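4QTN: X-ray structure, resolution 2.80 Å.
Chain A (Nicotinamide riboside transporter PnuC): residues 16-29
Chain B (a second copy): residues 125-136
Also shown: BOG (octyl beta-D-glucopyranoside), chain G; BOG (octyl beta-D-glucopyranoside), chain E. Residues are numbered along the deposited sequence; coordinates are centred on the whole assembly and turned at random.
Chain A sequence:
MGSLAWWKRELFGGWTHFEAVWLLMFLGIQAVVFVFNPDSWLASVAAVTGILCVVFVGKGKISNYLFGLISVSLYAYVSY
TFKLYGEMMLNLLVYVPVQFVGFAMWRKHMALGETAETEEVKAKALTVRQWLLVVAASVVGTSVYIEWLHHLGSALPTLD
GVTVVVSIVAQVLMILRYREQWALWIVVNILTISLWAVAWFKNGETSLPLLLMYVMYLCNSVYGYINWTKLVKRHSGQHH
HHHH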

# COMPACT_ATOMS: atom_id res chain seq x y z
N THR A 16 17.52 -13.77 7.28
CA THR A 16 17.53 -12.69 8.25
C THR A 16 16.35 -12.87 9.22
O THR A 16 15.31 -13.48 8.85
CB THR A 16 17.51 -11.28 7.58
OG1 THR A 16 16.19 -10.95 7.12
CG2 THR A 16 18.44 -11.23 6.41
N HIS A 17 16.53 -12.39 10.47
CA HIS A 17 15.46 -12.48 11.51
C HIS A 17 14.15 -11.88 10.99
O HIS A 17 13.08 -12.48 11.15
CB HIS A 17 15.91 -11.78 12.82
CG HIS A 17 14.82 -11.64 13.85
ND1 HIS A 17 14.00 -10.53 13.93
CD2 HIS A 17 14.43 -12.46 14.86
CE1 HIS A 17 13.15 -10.68 14.93
NE2 HIS A 17 13.39 -11.84 15.51
N PHE A 18 14.25 -10.72 10.34
CA PHE A 18 13.13 -10.11 9.65
C PHE A 18 12.42 -11.05 8.68
O PHE A 18 11.22 -11.23 8.78
CB PHE A 18 13.59 -8.88 8.92
CG PHE A 18 12.49 -8.09 8.33
CD1 PHE A 18 11.82 -7.12 9.08
CD2 PHE A 18 12.14 -8.27 7.02
CE1 PHE A 18 10.81 -6.36 8.52
CE2 PHE A 18 11.12 -7.52 6.46
CZ PHE A 18 10.45 -6.56 7.21
N GLU A 19 13.15 -11.64 7.73
CA GLU A 19 12.51 -12.54 6.72
C GLU A 19 11.84 -13.68 7.42
O GLU A 19 10.73 -14.04 7.12
CB GLU A 19 13.51 -13.11 5.72
CG GLU A 19 14.24 -12.10 4.84
CD GLU A 19 15.66 -12.57 4.45
OE1 GLU A 19 16.35 -11.82 3.73
OE2 GLU A 19 16.10 -13.67 4.87
N ALA A 20 12.54 -14.24 8.39
CA ALA A 20 12.00 -15.32 9.16
C ALA A 20 10.67 -14.94 9.82
O ALA A 20 9.70 -15.69 9.76
CB ALA A 20 13.02 -15.78 10.21
N VAL A 21 10.61 -13.75 10.43
CA VAL A 21 9.41 -13.31 11.17
C VAL A 21 8.24 -13.11 10.24
O VAL A 21 7.15 -13.58 10.49
CB VAL A 21 9.69 -12.03 12.00
CG1 VAL A 21 8.43 -11.20 12.18
CG2 VAL A 21 10.28 -12.40 13.35
N TRP A 22 8.48 -12.45 9.12
CA TRP A 22 7.42 -12.28 8.16
C TRP A 22 7.04 -13.55 7.42
O TRP A 22 5.94 -13.67 6.92
CB TRP A 22 7.77 -11.20 7.20
CG TRP A 22 7.49 -9.91 7.72
CD1 TRP A 22 8.37 -9.04 8.28
CD2 TRP A 22 6.23 -9.27 7.74
NE1 TRP A 22 7.74 -7.90 8.63
CE2 TRP A 22 6.41 -8.01 8.30
CE3 TRP A 22 4.96 -9.64 7.30
CZ2 TRP A 22 5.37 -7.11 8.46
CZ3 TRP A 22 3.92 -8.76 7.47
CH2 TRP A 22 4.13 -7.51 8.04
N LEU A 23 7.95 -14.52 7.35
CA LEU A 23 7.60 -15.78 6.74
C LEU A 23 6.70 -16.59 7.64
O LEU A 23 5.61 -16.98 7.23
CB LEU A 23 8.84 -16.59 6.37
CG LEU A 23 8.50 -17.89 5.65
CD1 LEU A 23 7.86 -17.60 4.31
CD2 LEU A 23 9.74 -18.73 5.46
N LEU A 24 7.15 -16.85 8.88
CA LEU A 24 6.38 -17.66 9.81
C LEU A 24 5.02 -17.09 10.02
O LEU A 24 4.06 -17.81 10.15
CB LEU A 24 7.10 -17.84 11.15
CG LEU A 24 8.36 -18.74 11.14
CD1 LEU A 24 8.82 -19.07 12.55
CD2 LEU A 24 8.19 -20.02 10.33
N MSE A 25 4.91 -15.77 9.96
CA MSE A 25 3.64 -15.11 10.18
C MSE A 25 2.76 -15.22 8.97
O MSE A 25 1.58 -15.45 9.09
CB MSE A 25 3.82 -13.67 10.57
CG MSE A 25 2.47 -13.13 10.99
SE MSE A 25 2.25 -11.35 10.20
CE MSE A 25 3.67 -10.52 11.27
N PHE A 26 3.34 -15.05 7.79
CA PHE A 26 2.60 -15.29 6.54
C PHE A 26 1.92 -16.68 6.54
O PHE A 26 0.80 -16.84 6.03
CB PHE A 26 3.53 -15.17 5.33
CG PHE A 26 3.63 -13.78 4.77
CD1 PHE A 26 2.67 -12.81 5.05
CD2 PHE A 26 4.67 -13.45 3.89
CE1 PHE A 26 2.76 -11.53 4.52
CE2 PHE A 26 4.76 -12.18 3.34
CZ PHE A 26 3.81 -11.22 3.66
N LEU A 27 2.63 -17.67 7.09
CA LEU A 27 2.10 -19.03 7.16
C LEU A 27 1.04 -19.17 8.27
O LEU A 27 -0.03 -19.77 8.07
CB LEU A 27 3.24 -20.04 7.33
CG LEU A 27 4.32 -20.14 6.22
CD1 LEU A 27 5.32 -21.22 6.56
CD2 LEU A 27 3.76 -20.39 4.82
N GLY A 28 1.33 -18.57 9.43
CA GLY A 28 0.37 -18.48 10.53
C GLY A 28 -0.99 -17.96 10.12
O GLY A 28 -2.01 -18.55 10.45
N ILE A 29 -1.01 -16.85 9.38
CA ILE A 29 -2.28 -16.19 9.02
C ILE A 29 -3.04 -17.03 8.00
O ILE A 29 -4.27 -17.11 8.03
CB ILE A 29 -2.05 -14.75 8.48
CG1 ILE A 29 -1.33 -13.87 9.54
CG2 ILE A 29 -3.35 -14.12 8.00
CD1 ILE A 29 -1.56 -14.28 11.01
N ALA B 125 12.75 -7.55 21.69
CA ALA B 125 12.64 -8.33 20.45
C ALA B 125 12.47 -9.83 20.71
O ALA B 125 13.24 -10.44 21.47
CB ALA B 125 13.83 -8.06 19.54
N LEU B 126 11.45 -10.43 20.09
CA LEU B 126 11.27 -11.89 20.13
C LEU B 126 12.39 -12.53 19.32
O LEU B 126 12.95 -11.88 18.44
CB LEU B 126 9.92 -12.26 19.52
CG LEU B 126 8.66 -11.96 20.33
CD1 LEU B 126 7.42 -12.34 19.53
CD2 LEU B 126 8.67 -12.69 21.67
N THR B 127 12.73 -13.78 19.63
CA THR B 127 13.63 -14.53 18.74
C THR B 127 12.82 -15.36 17.74
O THR B 127 11.59 -15.46 17.85
CB THR B 127 14.61 -15.42 19.50
OG1 THR B 127 13.94 -16.61 19.93
CG2 THR B 127 15.18 -14.70 20.69
N VAL B 128 13.50 -15.96 16.76
CA VAL B 128 12.81 -16.72 15.72
C VAL B 128 12.11 -17.91 16.33
O VAL B 128 10.97 -18.21 15.98
CB VAL B 128 13.76 -17.21 14.63
CG1 VAL B 128 13.08 -17.11 13.28
CG2 VAL B 128 15.04 -16.40 14.64
N ARG B 129 12.80 -18.57 17.26
CA ARG B 129 12.21 -19.64 18.05
C ARG B 129 10.91 -19.18 18.71
O ARG B 129 9.83 -19.70 18.41
CB ARG B 129 13.22 -20.16 19.10
CG ARG B 129 14.09 -21.34 18.62
CD ARG B 129 15.31 -20.90 17.80
NE ARG B 129 16.04 -22.03 17.22
CZ ARG B 129 17.30 -22.35 17.52
NH1 ARG B 129 17.98 -21.64 18.41
NH2 ARG B 129 17.88 -23.40 16.94
N GLN B 130 11.01 -18.17 19.58
CA GLN B 130 9.86 -17.63 20.32
C GLN B 130 8.72 -17.22 19.40
O GLN B 130 7.56 -17.52 19.67
CB GLN B 130 10.28 -16.44 21.15
CG GLN B 130 11.35 -16.74 22.18
CD GLN B 130 12.02 -15.48 22.69
OE1 GLN B 130 11.78 -14.38 22.17
NE2 GLN B 130 12.87 -15.63 23.71
N TRP B 131 9.05 -16.51 18.32
CA TRP B 131 8.04 -16.04 17.38
C TRP B 131 7.27 -17.19 16.73
O TRP B 131 6.05 -17.17 16.67
CB TRP B 131 8.65 -15.15 16.31
CG TRP B 131 7.67 -14.74 15.29
CD1 TRP B 131 7.62 -15.15 14.01
CD2 TRP B 131 6.56 -13.86 15.47
NE1 TRP B 131 6.57 -14.58 13.36
CE2 TRP B 131 5.89 -13.78 14.24
CE3 TRP B 131 6.07 -13.13 16.56
CZ2 TRP B 131 4.75 -12.99 14.05
CZ3 TRP B 131 4.93 -12.34 16.37
CH2 TRP B 131 4.29 -12.28 15.12
N LEU B 132 8.01 -18.18 16.25
CA LEU B 132 7.41 -19.45 15.83
C LEU B 132 6.45 -20.00 16.89
O LEU B 132 5.33 -20.45 16.57
CB LEU B 132 8.52 -20.47 15.53
CG LEU B 132 8.17 -21.91 15.18
CD1 LEU B 132 7.25 -21.99 13.96
CD2 LEU B 132 9.45 -22.68 14.94
N LEU B 133 6.87 -19.96 18.15
CA LEU B 133 6.00 -20.39 19.24
C LEU B 133 4.75 -19.50 19.37
O LEU B 133 3.63 -20.00 19.36
CB LEU B 133 6.77 -20.52 20.55
CG LEU B 133 7.16 -21.98 20.88
CD1 LEU B 133 7.71 -22.69 19.65
CD2 LEU B 133 8.15 -22.05 22.05
N VAL B 134 4.96 -18.19 19.41
CA VAL B 134 3.86 -17.24 19.41
C VAL B 134 2.88 -17.52 18.27
O VAL B 134 1.66 -17.48 18.47
CB VAL B 134 4.37 -15.78 19.31
CG1 VAL B 134 3.22 -14.80 19.06
CG2 VAL B 134 5.14 -15.41 20.56
N VAL B 135 3.39 -17.81 17.08
CA VAL B 135 2.51 -18.07 15.95
C VAL B 135 1.77 -19.40 16.15
O VAL B 135 0.56 -19.47 15.93
CB VAL B 135 3.25 -18.06 14.58
CG1 VAL B 135 2.27 -18.33 13.44
CG2 VAL B 135 3.95 -16.73 14.35
N ALA B 136 2.49 -20.43 16.60
CA ALA B 136 1.90 -21.75 16.86
C ALA B 136 0.73 -21.67 17.86
O ALA B 136 -0.36 -22.22 17.61
CB ALA B 136 2.96 -22.71 17.37
C1 BOG G . 14.85 -4.85 11.36
O1 BOG G . 14.00 -4.59 10.27
C2 BOG G . 14.75 -6.32 11.89
O2 BOG G . 13.38 -6.69 12.40
C3 BOG G . 15.81 -6.64 12.94
O3 BOG G . 15.87 -8.09 13.14
C4 BOG G . 17.19 -6.10 12.62
O4 BOG G . 18.05 -6.19 13.78
C5 BOG G . 17.20 -4.65 12.10
O5 BOG G . 16.26 -4.46 10.97
C6 BOG G . 18.57 -4.28 11.67
O6 BOG G . 18.50 -3.04 10.96
C1' BOG G . 12.88 -3.69 10.56
C2' BOG G . 12.99 -2.33 9.77
C3' BOG G . 11.59 -1.78 9.64
C4' BOG G . 10.96 -2.22 8.30
C5' BOG G . 9.53 -2.80 8.54
C6' BOG G . 8.59 -2.34 7.39
C7' BOG G . 7.25 -3.11 7.49
C8' BOG G . 6.55 -3.22 6.09
C1 BOG E . 17.18 -19.52 10.73
O1 BOG E . 15.99 -19.13 10.14
C2 BOG E . 18.38 -18.80 10.12
O2 BOG E . 18.47 -18.98 8.65
C3 BOG E . 19.60 -19.33 10.80
O3 BOG E . 20.82 -18.84 10.14
C4 BOG E . 19.59 -18.96 12.25
O4 BOG E . 20.70 -19.55 12.94
C5 BOG E . 18.32 -19.41 12.97
O5 BOG E . 17.08 -19.24 12.18
C6 BOG E . 18.18 -18.58 14.18
O6 BOG E . 18.34 -19.40 15.34
C1' BOG E . 14.90 -20.08 10.33
C2' BOG E . 13.61 -19.46 9.72
C3' BOG E . 12.66 -20.54 9.29
C4' BOG E . 12.33 -20.27 7.81
C5' BOG E . 11.03 -21.04 7.37
C6' BOG E . 11.16 -22.59 7.57
C7' BOG E . 10.95 -23.38 6.25
C8' BOG E . 10.30 -22.48 5.13

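Helices 17-29 of chain A and 128-136 of chain B run nearly parallel, their directions differing by 13° and their axes approaching to 9.7 Å, and the two stretches bury 552 Å² between them, both sides summed. The residue with the most area covered, 94 Å², is W131(B), whose indole lies near the middle of the contact. V21(A), L24(A) and M25(A) form its hollow. CG2 of V21(A) sits over the face of the five-membered ring of W131(B), 4.1 Å from its centroid and 22° off the ring normal, a CH-pi contact. M25(A), a selenomethionine, meets the ring at its edge, with CB of M25(A) 3.7 Å from CZ2 of W131(B), while CB of L24(A) packs 4.0 Å from CD1 of W131(B). Seated this deeply, the indole also reaches backbone: NE1 of W131(B) donates a weak hydrogen bond to O of V21(A) at 3.1 Å, an oxygen that already accepts from N of M25(A) within its own helix.

L24(A) is the answering bump. It points toward chain B, and its CD1 lies 3.3 Å from CB of L132(B) and 4.1 Å from O of V128(B), so its tip rests against the turn between these residues. Toward the C-terminal end of the stretches, V135(B) fills the space left by G28(A), its CG1 3.5 Å from CA of G28(A); a CB on the glycine would fall 2.4 Å from that CG1, a clash. The absent side chain thus lets the backbones draw to 5.8 Å, CA of G28(A) to CA of V135(B).

At the N-terminal ends of the two helices, the small A20(A) accommodates V128(B): CB of A20(A) lies 3.3 Å from CG1 of V128(B). H17(A) extends past this valine, and its NE2 donates a hydrogen bond to O of L126(B) at 3.0 Å, just ahead of the chain B helix.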